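Local atomic coordinates of hypothetical Protein TTHB210 (Thermus thermophilus, PDB entry 3VG8), a protein that is of unknown function but is controlled by the sigma-E/anti-sigma-E regulatory system and assembles into a homodecamer. Residues F[27-35]-F[43-51]; F[74-84]-F[94-104]. The protein carries 1 engineered substitution. All blocks are in the same frame, centred on the assembly; numbering follows the deposited sequence.

Contact 1. Residues F[27-35]-F[43-51]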
ATOM      1  N   THR F  27      24.337 -42.265   4.160  1.00 45.77           N
ATOM      2  CA  THR F  27      24.827 -40.951   4.587  1.00 38.13           C
ATOM      3  C   THR F  27      24.256 -40.499   5.935  1.00 38.59           C
ATOM      4  O   THR F  27      24.617 -39.445   6.452  1.00 41.86           O
ATOM      5  CB  THR F  27      24.534 -39.879   3.501  1.00 38.46           C
ATOM      6  OG1 THR F  27      23.130 -39.614   3.436  1.00 35.36           O
ATOM      7  CG2 THR F  27      24.985 -40.379   2.132  1.00 32.53           C
ATOM      8  N   LEU F  28      23.374 -41.307   6.512  1.00 36.31           N
ATOM      9  CA  LEU F  28      22.774 -40.983   7.799  1.00 37.97           C
ATOM     10  C   LEU F  28      23.847 -41.062   8.879  1.00 40.49           C
ATOM     11  O   LEU F  28      24.830 -41.775   8.714  1.00 38.91           O
ATOM     12  CB  LEU F  28      21.639 -41.964   8.119  1.00 30.35           C
ATOM     13  CG  LEU F  28      20.422 -41.817   7.208  1.00 38.27           C
ATOM     14  CD1 LEU F  28      19.393 -42.892   7.516  1.00 39.33           C
ATOM     15  CD2 LEU F  28      19.828 -40.431   7.413  1.00 35.85           C
ATOM     16  N   PRO F  29      23.655 -40.358  10.014  1.00 37.40           N
ATOM     17  CA  PRO F  29      22.523 -39.503  10.375  1.00 34.82           C
ATOM     18  C   PRO F  29      22.542 -38.097   9.761  1.00 36.29           C
ATOM     19  O   PRO F  29      21.502 -37.441   9.676  1.00 36.29           O
ATOM     20  CB  PRO F  29      22.623 -39.447  11.897  1.00 35.91           C
ATOM     21  CG  PRO F  29      24.124 -39.317  12.073  1.00 36.95           C
ATOM     22  CD  PRO F  29      24.657 -40.370  11.100  1.00 39.61           C
ATOM     23  N   GLU F  30      23.714 -37.634   9.344  1.00 33.09           N
ATOM     24  CA  GLU F  30      23.819 -36.292   8.769  1.00 36.45           C
ATOM     25  C   GLU F  30      23.086 -36.052   7.457  1.00 38.48           C
ATOM     26  O   GLU F  30      22.522 -34.978   7.251  1.00 35.10           O
ATOM     27  CB  GLU F  30      25.274 -35.900   8.548  1.00 27.67           C
ATOM     28  CG  GLU F  30      26.102 -35.810   9.802  1.00 41.40           C
ATOM     29  CD  GLU F  30      26.709 -37.150  10.177  1.00 46.89           C
ATOM     30  OE1 GLU F  30      27.396 -37.207  11.218  1.00 48.20           O
ATOM     31  OE2 GLU F  30      26.508 -38.138   9.430  1.00 43.32           O
ATOM     32  N   GLY F  31      23.133 -37.029   6.557  1.00 34.11           N
ATOM     33  CA  GLY F  31      22.484 -36.874   5.275  1.00 35.11           C
ATOM     34  C   GLY F  31      23.449 -36.432   4.191  1.00 37.96           C
ATOM     35  O   GLY F  31      24.560 -36.940   4.125  1.00 40.08           O
ATOM     36  N   PRO F  32      23.099 -35.406   3.394  1.00 36.83           N
ATOM     37  CA  PRO F  32      21.870 -34.608   3.435  1.00 35.20           C
ATOM     38  C   PRO F  32      20.561 -35.209   2.921  1.00 33.93           C
ATOM     39  O   PRO F  32      20.550 -36.158   2.132  1.00 29.00           O
ATOM     40  CB  PRO F  32      22.259 -33.366   2.643  1.00 33.33           C
ATOM     41  CG  PRO F  32      23.106 -33.944   1.558  1.00 35.27           C
ATOM     42  CD  PRO F  32      23.962 -34.971   2.281  1.00 30.51           C
ATOM     43  N   PHE F  33      19.459 -34.632   3.405  1.00 25.45           N
ATOM     44  CA  PHE F  33      18.130 -35.028   2.984  1.00 23.82           C
ATOM     45  C   PHE F  33      17.757 -34.089   1.833  1.00 26.97           C
ATOM     46  O   PHE F  33      18.103 -32.897   1.843  1.00 27.34           O
ATOM     47  CB  PHE F  33      17.121 -34.852   4.112  1.00 25.23           C
ATOM     48  CG  PHE F  33      17.253 -35.856   5.216  1.00 36.30           C
ATOM     49  CD1 PHE F  33      18.366 -35.853   6.047  1.00 32.10           C
ATOM     50  CD2 PHE F  33      16.233 -36.783   5.455  1.00 36.78           C
ATOM     51  CE1 PHE F  33      18.465 -36.753   7.107  1.00 43.19           C
ATOM     52  CE2 PHE F  33      16.317 -37.688   6.517  1.00 32.34           C
ATOM     53  CZ  PHE F  33      17.432 -37.674   7.343  1.00 38.25           C
ATOM     54  N   LEU F  34      17.068 -34.626   0.836  1.00 27.28           N
ATOM     55  CA  LEU F  34      16.644 -33.832  -0.300  1.00 28.41           C
ATOM     56  C   LEU F  34      15.123 -33.685  -0.199  1.00 27.90           C
ATOM     57  O   LEU F  34      14.407 -34.673  -0.070  1.00 27.64           O
ATOM     58  CB  LEU F  34      17.037 -34.531  -1.597  1.00 26.39           C
ATOM     59  CG  LEU F  34      18.512 -34.936  -1.699  1.00 31.45           C
ATOM     60  CD1 LEU F  34      18.738 -35.746  -2.970  1.00 31.68           C
ATOM     61  CD2 LEU F  34      19.402 -33.705  -1.713  1.00 32.30           C
ATOM     62  N   ALA F  35      14.643 -32.445  -0.237  1.00 22.15           N
ATOM     63  CA  ALA F  35      13.210 -32.172  -0.136  1.00 26.45           C
ATOM     64  C   ALA F  35      12.676 -31.695  -1.479  1.00 28.85           C
ATOM     65  O   ALA F  35      13.114 -30.670  -2.001  1.00 24.07           O
ATOM     66  CB  ALA F  35      12.938 -31.107   0.924  1.00 18.11           C
ATOM     67  N   VAL F  43      13.705 -28.772  -3.880  1.00 24.96           N
ATOM     68  CA  VAL F  43      13.565 -27.486  -3.200  1.00 25.72           C
ATOM     69  C   VAL F  43      14.748 -27.147  -2.289  1.00 25.85           C
ATOM     70  O   VAL F  43      15.200 -25.990  -2.233  1.00 24.57           O
ATOM     71  CB  VAL F  43      12.255 -27.479  -2.352  1.00 22.66           C
ATOM     72  CG1 VAL F  43      12.085 -26.162  -1.613  1.00 22.35           C
ATOM     73  CG2 VAL F  43      11.058 -27.686  -3.278  1.00 26.13           C
ATOM     74  N   LYS F  44      15.253 -28.148  -1.578  1.00 21.97           N
ATOM     75  CA  LYS F  44      16.358 -27.905  -0.655  1.00 28.00           C
ATOM     76  C   LYS F  44      17.113 -29.145  -0.231  1.00 25.06           C
ATOM     77  O   LYS F  44      16.615 -30.251  -0.349  1.00 28.17           O
ATOM     78  CB  LYS F  44      15.870 -27.158   0.593  1.00 17.53           C
ATOM     79  CG  LYS F  44      14.808 -27.879   1.442  1.00 27.68           C
ATOM     80  CD  LYS F  44      14.418 -26.995   2.645  1.00 26.01           C
ATOM     81  CE  LYS F  44      13.174 -27.460   3.387  1.00 32.41           C
ATOM     82  NZ  LYS F  44      12.738 -26.473   4.443  1.00 29.86           N
ATOM     83  N   VAL F  45      18.325 -28.909   0.266  1.00 28.03           N
ATOM     84  CA  VAL F  45      19.267 -29.917   0.727  1.00 19.98           C
ATOM     85  C   VAL F  45      19.446 -29.679   2.234  1.00 29.71           C
ATOM     86  O   VAL F  45      19.908 -28.611   2.656  1.00 31.18           O
ATOM     87  CB  VAL F  45      20.595 -29.713  -0.010  1.00 23.80           C
ATOM     88  CG1 VAL F  45      21.625 -30.708   0.458  1.00 26.81           C
ATOM     89  CG2 VAL F  45      20.348 -29.851  -1.502  1.00 32.67           C
ATOM     90  N   VAL F  46      19.087 -30.671   3.045  1.00 26.69           N
ATOM     91  CA  VAL F  46      19.126 -30.508   4.497  1.00 27.22           C
ATOM     92  C   VAL F  46      20.122 -31.389   5.275  1.00 28.64           C
ATOM     93  O   VAL F  46      20.021 -32.606   5.239  1.00 28.45           O
ATOM     94  CB  VAL F  46      17.707 -30.756   5.076  1.00 24.55           C
ATOM     95  CG1 VAL F  46      17.680 -30.502   6.571  1.00 27.28           C
ATOM     96  CG2 VAL F  46      16.694 -29.872   4.374  1.00 26.11           C
ATOM     97  N   PHE F  47      21.078 -30.763   5.959  1.00 28.70           N
ATOM     98  CA  PHE F  47      22.042 -31.494   6.792  1.00 24.51           C
ATOM     99  C   PHE F  47      21.513 -31.491   8.228  1.00 27.18           C
ATOM    100  O   PHE F  47      21.036 -30.471   8.716  1.00 32.98           O
ATOM    101  CB  PHE F  47      23.419 -30.819   6.774  1.00 22.34           C
ATOM    102  CG  PHE F  47      24.075 -30.844   5.440  1.00 30.62           C
ATOM    103  CD1 PHE F  47      23.836 -29.839   4.515  1.00 27.03           C
ATOM    104  CD2 PHE F  47      24.883 -31.917   5.072  1.00 26.40           C
ATOM    105  CE1 PHE F  47      24.387 -29.905   3.246  1.00 27.02           C
ATOM    106  CE2 PHE F  47      25.434 -31.987   3.807  1.00 30.51           C
ATOM    107  CZ  PHE F  47      25.185 -30.980   2.894  1.00 30.83           C
HETATM  108  N   MSE F  48      21.600 -32.631   8.900  1.00 25.81           N
HETATM  109  CA  MSE F  48      21.134 -32.761  10.283  1.00 30.46           C
HETATM  110  C   MSE F  48      22.330 -32.842  11.208  1.00 32.66           C
HETATM  111  O   MSE F  48      23.176 -33.720  11.026  1.00 34.44           O
HETATM  112  CB  MSE F  48      20.356 -34.059  10.467  1.00 35.49           C
HETATM  113  CG  MSE F  48      19.113 -34.188   9.638  1.00 64.90           C
HETATM  114 SE   MSE F  48      17.862 -32.897  10.256  1.00101.82          SE
HETATM  115  CE  MSE F  48      17.686 -33.503  12.104  1.00 81.54           C
ATOM    116  N   VAL F  49      22.418 -31.946  12.193  1.00 34.02           N
ATOM    117  CA  VAL F  49      23.518 -32.005  13.153  1.00 28.52           C
ATOM    118  C   VAL F  49      23.063 -31.826  14.594  1.00 29.95           C
ATOM    119  O   VAL F  49      22.286 -30.918  14.910  1.00 30.12           O
ATOM    120  CB  VAL F  49      24.640 -30.951  12.858  1.00 31.55           C
ATOM    121  CG1 VAL F  49      25.228 -31.196  11.475  1.00 44.32           C
ATOM    122  CG2 VAL F  49      24.103 -29.547  12.974  1.00 33.23           C
ATOM    123  N   PRO F  50      23.551 -32.693  15.499  1.00 26.51           N
ATOM    124  CA  PRO F  50      23.159 -32.575  16.909  1.00 29.58           C
ATOM    125  C   PRO F  50      23.906 -31.394  17.502  1.00 27.97           C
ATOM    126  O   PRO F  50      25.096 -31.206  17.228  1.00 29.67           O
ATOM    127  CB  PRO F  50      23.624 -33.902  17.534  1.00 26.76           C
ATOM    128  CG  PRO F  50      23.933 -34.810  16.341  1.00 28.41           C
ATOM    129  CD  PRO F  50      24.443 -33.845  15.296  1.00 26.46           C
ATOM    130  N   LEU F  51      23.203 -30.592  18.285  1.00 28.33           N
ATOM    131  CA  LEU F  51      23.787 -29.426  18.924  1.00 27.66           C
ATOM    132  C   LEU F  51      24.968 -29.844  19.806  1.00 34.92           C
ATOM    133  O   LEU F  51      26.013 -29.174  19.843  1.00 30.29           O
ATOM    134  CB  LEU F  51      22.723 -28.722  19.782  1.00 28.83           C
ATOM    135  CG  LEU F  51      23.167 -27.480  20.576  1.00 34.85           C
ATOM    136  CD1 LEU F  51      23.735 -26.430  19.645  1.00 32.71           C
ATOM    137  CD2 LEU F  51      21.984 -26.924  21.344  1.00 40.09           C
TER

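Contact 2. Residues F[74-84]-F[94-104]. Engineered in segment 74-84: Met81 (natural residue Leu).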
ATOM      1  N   THR F  74      23.299 -25.738 -10.248  1.00 61.59           N
ATOM      2  CA  THR F  74      22.106 -25.123  -9.713  1.00 57.26           C
ATOM      3  C   THR F  74      22.464 -23.856  -8.982  1.00 51.16           C
ATOM      4  O   THR F  74      23.596 -23.661  -8.558  1.00 51.78           O
ATOM      5  CB  THR F  74      21.405 -26.054  -8.708  1.00 58.75           C
ATOM      6  OG1 THR F  74      20.212 -25.426  -8.217  1.00 58.98           O
ATOM      7  CG2 THR F  74      22.338 -26.351  -7.528  1.00 56.86           C
ATOM      8  N   ARG F  75      21.481 -22.986  -8.846  1.00 51.09           N
ATOM      9  CA  ARG F  75      21.678 -21.760  -8.113  1.00 48.79           C
ATOM     10  C   ARG F  75      21.346 -22.122  -6.671  1.00 44.40           C
ATOM     11  O   ARG F  75      20.587 -23.056  -6.420  1.00 38.32           O
ATOM     12  CB  ARG F  75      20.701 -20.692  -8.609  1.00 53.34           C
ATOM     13  CG  ARG F  75      20.945 -20.275 -10.040  1.00 65.44           C
ATOM     14  CD  ARG F  75      19.812 -19.431 -10.605  1.00 72.22           C
ATOM     15  NE  ARG F  75      20.213 -18.831 -11.876  1.00 81.23           N
ATOM     16  CZ  ARG F  75      19.375 -18.486 -12.846  1.00 83.81           C
ATOM     17  NH1 ARG F  75      19.848 -17.947 -13.962  1.00 82.13           N
ATOM     18  NH2 ARG F  75      18.068 -18.690 -12.709  1.00 84.68           N
ATOM     19  N   ILE F  76      21.945 -21.414  -5.727  1.00 34.58           N
ATOM     20  CA  ILE F  76      21.625 -21.631  -4.333  1.00 34.19           C
ATOM     21  C   ILE F  76      21.031 -20.266  -4.025  1.00 31.09           C
ATOM     22  O   ILE F  76      21.632 -19.242  -4.338  1.00 33.35           O
ATOM     23  CB  ILE F  76      22.883 -21.880  -3.471  1.00 34.83           C
ATOM     24  CG1 ILE F  76      23.671 -23.065  -4.028  1.00 42.20           C
ATOM     25  CG2 ILE F  76      22.481 -22.196  -2.030  1.00 27.56           C
ATOM     26  CD1 ILE F  76      22.957 -24.397  -3.893  1.00 39.81           C
ATOM     27  N   ASP F  77      19.839 -20.231  -3.454  1.00 31.15           N
ATOM     28  CA  ASP F  77      19.235 -18.942  -3.154  1.00 27.36           C
ATOM     29  C   ASP F  77      19.571 -18.431  -1.750  1.00 30.17           C
ATOM     30  O   ASP F  77      19.925 -17.259  -1.557  1.00 28.17           O
ATOM     31  CB  ASP F  77      17.719 -19.031  -3.337  1.00 34.57           C
ATOM     32  CG  ASP F  77      17.030 -17.712  -3.074  1.00 27.38           C
ATOM     33  OD1 ASP F  77      16.775 -17.364  -1.902  1.00 36.08           O
ATOM     34  OD2 ASP F  77      16.761 -17.018  -4.050  1.00 32.84           O
ATOM     35  N   HIS F  78      19.460 -19.309  -0.765  1.00 22.82           N
ATOM     36  CA  HIS F  78      19.756 -18.921   0.596  1.00 23.76           C
ATOM     37  C   HIS F  78      19.950 -20.115   1.508  1.00 21.69           C
ATOM     38  O   HIS F  78      19.764 -21.269   1.115  1.00 21.67           O
ATOM     39  CB  HIS F  78      18.635 -18.036   1.158  1.00 26.37           C
ATOM     40  CG  HIS F  78      17.310 -18.716   1.239  1.00 24.75           C
ATOM     41  ND1 HIS F  78      16.491 -18.878   0.142  1.00 29.57           N
ATOM     42  CD2 HIS F  78      16.661 -19.283   2.284  1.00 17.25           C
ATOM     43  CE1 HIS F  78      15.390 -19.513   0.509  1.00 23.11           C
ATOM     44  NE2 HIS F  78      15.468 -19.772   1.802  1.00 21.76           N
ATOM     45  N   VAL F  79      20.315 -19.811   2.742  1.00 25.46           N
ATOM     46  CA  VAL F  79      20.546 -20.824   3.757  1.00 24.45           C
ATOM     47  C   VAL F  79      19.658 -20.600   4.978  1.00 26.29           C
ATOM     48  O   VAL F  79      19.338 -19.469   5.322  1.00 21.01           O
ATOM     49  CB  VAL F  79      22.039 -20.813   4.196  1.00 25.39           C
ATOM     50  CG1 VAL F  79      22.252 -21.683   5.430  1.00 25.20           C
ATOM     51  CG2 VAL F  79      22.896 -21.313   3.060  1.00 20.78           C
ATOM     52  N   ASN F  80      19.227 -21.690   5.602  1.00 24.26           N
ATOM     53  CA  ASN F  80      18.443 -21.596   6.826  1.00 23.89           C
ATOM     54  C   ASN F  80      19.161 -22.494   7.814  1.00 22.90           C
ATOM     55  O   ASN F  80      19.791 -23.480   7.415  1.00 23.82           O
ATOM     56  CB  ASN F  80      17.027 -22.198   6.707  1.00 20.81           C
ATOM     57  CG  ASN F  80      16.139 -21.488   5.715  1.00 27.41           C
ATOM     58  OD1 ASN F  80      16.195 -20.262   5.529  1.00 24.35           O
ATOM     59  ND2 ASN F  80      15.274 -22.266   5.085  1.00 26.45           N
HETATM   60  N   MSE F  81      19.026 -22.183   9.095  1.00 16.13           N
HETATM   61  CA  MSE F  81      19.571 -23.024  10.151  1.00 24.01           C
HETATM   62  C   MSE F  81      18.454 -22.995  11.169  1.00 25.28           C
HETATM   63  O   MSE F  81      18.286 -22.007  11.876  1.00 23.43           O
HETATM   64  CB  MSE F  81      20.864 -22.434  10.713  1.00 25.30           C
HETATM   65  CG  MSE F  81      21.981 -22.438   9.687  1.00 30.32           C
HETATM   66 SE   MSE F  81      23.642 -21.768  10.446  1.00 48.06          SE
HETATM   67  CE  MSE F  81      24.388 -20.945   8.862  1.00 30.31           C
ATOM     68  N   ILE F  82      17.686 -24.087  11.211  1.00 24.08           N
ATOM     69  CA  ILE F  82      16.515 -24.220  12.068  1.00 22.67           C
ATOM     70  C   ILE F  82      16.726 -25.209  13.211  1.00 23.16           C
ATOM     71  O   ILE F  82      17.132 -26.351  12.983  1.00 29.33           O
ATOM     72  CB  ILE F  82      15.300 -24.755  11.263  1.00 27.22           C
ATOM     73  CG1 ILE F  82      15.094 -23.959   9.965  1.00 29.93           C
ATOM     74  CG2 ILE F  82      14.064 -24.757  12.165  1.00 26.04           C
ATOM     75  CD1 ILE F  82      14.666 -22.525  10.163  1.00 32.17           C
ATOM     76  N   PRO F  83      16.414 -24.799  14.449  1.00 24.97           N
ATOM     77  CA  PRO F  83      16.591 -25.691  15.609  1.00 24.88           C
ATOM     78  C   PRO F  83      15.497 -26.751  15.694  1.00 35.90           C
ATOM     79  O   PRO F  83      14.333 -26.476  15.388  1.00 33.78           O
ATOM     80  CB  PRO F  83      16.548 -24.736  16.798  1.00 27.28           C
ATOM     81  CG  PRO F  83      15.597 -23.634  16.321  1.00 26.96           C
ATOM     82  CD  PRO F  83      16.027 -23.432  14.867  1.00 26.84           C
ATOM     83  N   SER F  84      15.868 -27.955  16.126  1.00 35.85           N
ATOM     84  CA  SER F  84      14.910 -29.046  16.236  1.00 39.41           C
ATOM     85  C   SER F  84      15.139 -30.025  17.393  1.00 42.32           C
ATOM     86  O   SER F  84      16.221 -30.606  17.523  1.00 38.93           O
ATOM     87  CB  SER F  84      14.893 -29.834  14.929  1.00 40.93           C
ATOM     88  OG  SER F  84      14.092 -30.989  15.056  1.00 43.19           O
ATOM     89  N   HIS F  94      18.908 -30.637  17.830  1.00 29.77           N
ATOM     90  CA  HIS F  94      19.578 -30.716  16.538  1.00 30.86           C
ATOM     91  C   HIS F  94      19.429 -29.381  15.800  1.00 31.11           C
ATOM     92  O   HIS F  94      18.707 -28.483  16.240  1.00 29.24           O
ATOM     93  CB  HIS F  94      18.931 -31.784  15.652  1.00 32.76           C
ATOM     94  CG  HIS F  94      19.425 -33.167  15.907  1.00 30.74           C
ATOM     95  ND1 HIS F  94      19.160 -33.851  17.073  1.00 29.99           N
ATOM     96  CD2 HIS F  94      20.190 -33.989  15.152  1.00 28.37           C
ATOM     97  CE1 HIS F  94      19.744 -35.035  17.026  1.00 25.78           C
ATOM     98  NE2 HIS F  94      20.375 -35.145  15.872  1.00 34.16           N
ATOM     99  N   TYR F  95      20.143 -29.261  14.686  1.00 29.50           N
ATOM    100  CA  TYR F  95      20.019 -28.104  13.822  1.00 24.96           C
ATOM    101  C   TYR F  95      19.906 -28.657  12.407  1.00 28.44           C
ATOM    102  O   TYR F  95      20.550 -29.666  12.044  1.00 27.32           O
ATOM    103  CB  TYR F  95      21.205 -27.140  13.951  1.00 27.71           C
ATOM    104  CG  TYR F  95      20.829 -25.866  14.682  1.00 29.42           C
ATOM    105  CD1 TYR F  95      20.266 -24.772  14.004  1.00 23.33           C
ATOM    106  CD2 TYR F  95      20.958 -25.784  16.068  1.00 27.37           C
ATOM    107  CE1 TYR F  95      19.840 -23.625  14.708  1.00 17.74           C
ATOM    108  CE2 TYR F  95      20.545 -24.674  16.766  1.00 20.19           C
ATOM    109  CZ  TYR F  95      19.984 -23.592  16.088  1.00 23.59           C
ATOM    110  OH  TYR F  95      19.557 -22.505  16.825  1.00 25.25           O
ATOM    111  N   HIS F  96      19.014 -28.051  11.639  1.00 22.70           N
ATOM    112  CA  HIS F  96      18.817 -28.443  10.258  1.00 28.21           C
ATOM    113  C   HIS F  96      19.539 -27.372   9.482  1.00 26.14           C
ATOM    114  O   HIS F  96      19.173 -26.213   9.563  1.00 27.91           O
ATOM    115  CB  HIS F  96      17.331 -28.408   9.873  1.00 28.49           C
ATOM    116  CG  HIS F  96      16.525 -29.544  10.419  1.00 36.77           C
ATOM    117  ND1 HIS F  96      16.524 -29.888  11.755  1.00 50.81           N
ATOM    118  CD2 HIS F  96      15.652 -30.386   9.815  1.00 43.32           C
ATOM    119  CE1 HIS F  96      15.686 -30.892  11.950  1.00 47.96           C
ATOM    120  NE2 HIS F  96      15.145 -31.212  10.788  1.00 47.52           N
ATOM    121  N   ILE F  97      20.574 -27.737   8.745  1.00 24.73           N
ATOM    122  CA  ILE F  97      21.274 -26.743   7.961  1.00 22.97           C
ATOM    123  C   ILE F  97      20.754 -26.985   6.551  1.00 25.14           C
ATOM    124  O   ILE F  97      20.980 -28.040   5.945  1.00 26.72           O
ATOM    125  CB  ILE F  97      22.797 -26.937   8.032  1.00 28.21           C
ATOM    126  CG1 ILE F  97      23.241 -27.051   9.496  1.00 28.39           C
ATOM    127  CG2 ILE F  97      23.486 -25.763   7.393  1.00 20.76           C
ATOM    128  CD1 ILE F  97      22.969 -25.813  10.307  1.00 26.89           C
ATOM    129  N   GLU F  98      20.051 -25.993   6.039  1.00 23.51           N
ATOM    130  CA  GLU F  98      19.412 -26.107   4.751  1.00 24.79           C
ATOM    131  C   GLU F  98      19.970 -25.210   3.644  1.00 26.29           C
ATOM    132  O   GLU F  98      20.158 -24.006   3.830  1.00 30.26           O
ATOM    133  CB  GLU F  98      17.908 -25.825   4.924  1.00 27.46           C
ATOM    134  CG  GLU F  98      17.316 -26.253   6.269  1.00 31.44           C
ATOM    135  CD  GLU F  98      15.782 -26.225   6.278  1.00 38.67           C
ATOM    136  OE1 GLU F  98      15.187 -25.213   5.846  1.00 34.46           O
ATOM    137  OE2 GLU F  98      15.175 -27.226   6.720  1.00 34.86           O
ATOM    138  N   LEU F  99      20.235 -25.832   2.504  1.00 24.13           N
ATOM    139  CA  LEU F  99      20.703 -25.141   1.304  1.00 30.26           C
ATOM    140  C   LEU F  99      19.436 -25.096   0.440  1.00 26.87           C
ATOM    141  O   LEU F  99      19.032 -26.112  -0.115  1.00 27.87           O
ATOM    142  CB  LEU F  99      21.799 -25.963   0.618  1.00 24.21           C
ATOM    143  CG  LEU F  99      23.223 -25.711   1.125  1.00 37.48           C
ATOM    144  CD1 LEU F  99      23.287 -25.965   2.616  1.00 32.83           C
ATOM    145  CD2 LEU F  99      24.217 -26.599   0.372  1.00 35.70           C
ATOM    146  N   VAL F 100      18.818 -23.922   0.344  1.00 25.41           N
ATOM    147  CA  VAL F 100      17.560 -23.752  -0.379  1.00 21.36           C
ATOM    148  C   VAL F 100      17.771 -23.247  -1.798  1.00 19.25           C
ATOM    149  O   VAL F 100      18.423 -22.255  -2.017  1.00 25.46           O
ATOM    150  CB  VAL F 100      16.613 -22.808   0.420  1.00 20.49           C
ATOM    151  CG1 VAL F 100      15.196 -22.879  -0.151  1.00 23.50           C
ATOM    152  CG2 VAL F 100      16.614 -23.214   1.913  1.00 14.17           C
ATOM    153  N   LEU F 101      17.193 -23.947  -2.761  1.00 20.69           N
ATOM    154  CA  LEU F 101      17.395 -23.630  -4.160  1.00 26.38           C
ATOM    155  C   LEU F 101      16.380 -22.698  -4.814  1.00 27.71           C
ATOM    156  O   LEU F 101      16.400 -22.531  -6.030  1.00 30.66           O
ATOM    157  CB  LEU F 101      17.504 -24.946  -4.937  1.00 24.49           C
ATOM    158  CG  LEU F 101      18.225 -26.037  -4.114  1.00 31.15           C
ATOM    159  CD1 LEU F 101      18.333 -27.310  -4.939  1.00 32.61           C
ATOM    160  CD2 LEU F 101      19.623 -25.561  -3.699  1.00 29.05           C
ATOM    161  N   VAL F 102      15.495 -22.114  -4.004  1.00 25.87           N
ATOM    162  CA  VAL F 102      14.493 -21.149  -4.465  1.00 28.75           C
ATOM    163  C   VAL F 102      14.350 -20.072  -3.362  1.00 31.41           C
ATOM    164  O   VAL F 102      14.811 -20.262  -2.234  1.00 30.72           O
ATOM    165  CB  VAL F 102      13.112 -21.806  -4.682  1.00 30.27           C
ATOM    166  CG1 VAL F 102      13.155 -22.759  -5.857  1.00 26.95           C
ATOM    167  CG2 VAL F 102      12.699 -22.553  -3.413  1.00 32.00           C
ATOM    168  N   SER F 103      13.698 -18.960  -3.679  1.00 27.83           N
ATOM    169  CA  SER F 103      13.510 -17.875  -2.711  1.00 29.87           C
ATOM    170  C   SER F 103      12.793 -18.393  -1.469  1.00 24.97           C
ATOM    171  O   SER F 103      12.053 -19.380  -1.535  1.00 29.50           O
ATOM    172  CB  SER F 103      12.664 -16.756  -3.328  1.00 32.35           C
ATOM    173  OG  SER F 103      11.299 -17.164  -3.408  1.00 29.20           O
ATOM    174  N   VAL F 104      12.974 -17.697  -0.352  1.00 29.12           N
ATOM    175  CA  VAL F 104      12.361 -18.124   0.897  1.00 26.50           C
ATOM    176  C   VAL F 104      10.843 -18.138   0.799  1.00 29.07           C
ATOM    177  O   VAL F 104      10.195 -19.001   1.382  1.00 31.79           O
ATOM    178  CB  VAL F 104      12.840 -17.250   2.096  1.00 23.03           C
ATOM    179  CG1 VAL F 104      12.447 -15.778   1.890  1.00 27.08           C
ATOM    180  CG2 VAL F 104      12.258 -17.793   3.390  1.00 24.05           C
TER
HETATM  181  O   HOH W   1      15.179 -15.854  -0.390  1.00 34.42           O

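Contact 1. Residues F[27-35]-F[43-51]
Phe33 and Val46 exchange two backbone bonds, with Phe33 N 2.8 Å from Val46 O and Val46 N 2.7 Å from Phe33 O. Further along, Ala35 N reaches Lys44 O at 3.0 Å, and Ala35 O serves two donors at once: Val43 N binds it firmly at 2.7 Å, and Lys44 N adds a weak bond. This doubling marks a classic beta bulge in strand 42-50, which forms an antiparallel beta hairpin with strand 33-36. Between these pairs the backbones of Leu34 and Val45 turn outward, to Tyr22 and Leu99, so hydrogen bonding continues into the flanking strands. Before strand 33-36 begins, Met48 N finds a lone pair of Glu30 O at 3.0 Å, nearly straight at 169°. Gly31 N donates to Thr27 O across a turn holding the cis peptide bond before Pro29; a second cis bond follows before Pro32, and at the backbone angles of Gly31 a side chain would collide with Glu30 O. Pro32 CB lies over one face of the Phe47 ring, 3.7 Å from its centroid, and presses tightly on Val45 CG1 beside it. Beyond Val46, the Phe33 ring reaches Met48 through CE1, 3.7 Å from Met48 CG. Lys44 CG sits between its backbone N and carbonyl carbon (chi1 61°), which brings it against Ala35 CB, 3.8 Å away, and the extended chain then leaves the hairpin, delivering NZ to salt bridges with Glu107 and Glu98.

Contact 2. Residues F[74-84]-F[94-104]
His78 lays one face of its imidazole on Val100, whose CB stands 3.7 Å from the ring centroid, offset toward the rim. A chi1 of 63° sets CG between the backbone N and the carbonyl carbon and carries the ring across to this partner and on to Val104. Its ND1 donates to Asp77 OD1 at 2.6 Å, meeting the carboxylate on the anti side and somewhat out of its plane. A water donates to the same Asp77 OD1 and accepts from Val104 N, bridging the carboxylate to the start of helix 104-110. With an alanine in place of His78, Asp77 OD1 would probably lose its imidazole donor and a gap would open between Val100 and Val104.

The neighbouring residues are positioned by the backbone: an extra residue, Asp77, is accommodated opposite Val100 as a classic beta bulge, so that Val100 O receives Asp77 N at 2.9 Å and, weakly, His78 N. Two residues along each strand, Asn80 ND2 points straight at the anti lone pair of Glu98 OE1, 3.0 Å away at 174°, although the amide and carboxylate planes are turned 44° apart. On the other face of the sheet, CG of the engineered selenomethionine Met81 touches Ile97 CD1 at 3.6 Å, and Pro83 packs over a face of the Tyr95 ring.

Outside the hairpin, Asn80 OD1 accepts from Asp62 N of a second subunit, and Tyr95 OH bonds His58 O of that subunit. Arg69 of the same subunit forms a salt bridge with Asp77 OD2, and Glu98 OE1 holds a lysine besides the Asn80 amide; both buried carboxylates thus have a cationic mate, which would probably help to keep them ionised.

After helix 3-10 and strand 20-23 the chain reaches contact 1, where 27-35 and 43-51 close a hairpin, with residues 36-42 as its connection. Helices 51-55 and 65-71 follow, and only then does contact 2 close a second hairpin, with residues 85-93 as its connection. The two loops stand in series, neither nesting nor crossing, yet their later strands, 42-50 and 94-100, are neighbours: Phe47 N lies 2.7 Å from Ile97 O, and Val49 O is likewise close to Tyr95 N. The hairpins thereby merge into one antiparallel sheet ordered 20-23, 33-36, 42-50, 94-100, 78-84. Strand 78-84, outermost within the chain, pairs with a strand of a second subunit, while both contacts touch a third.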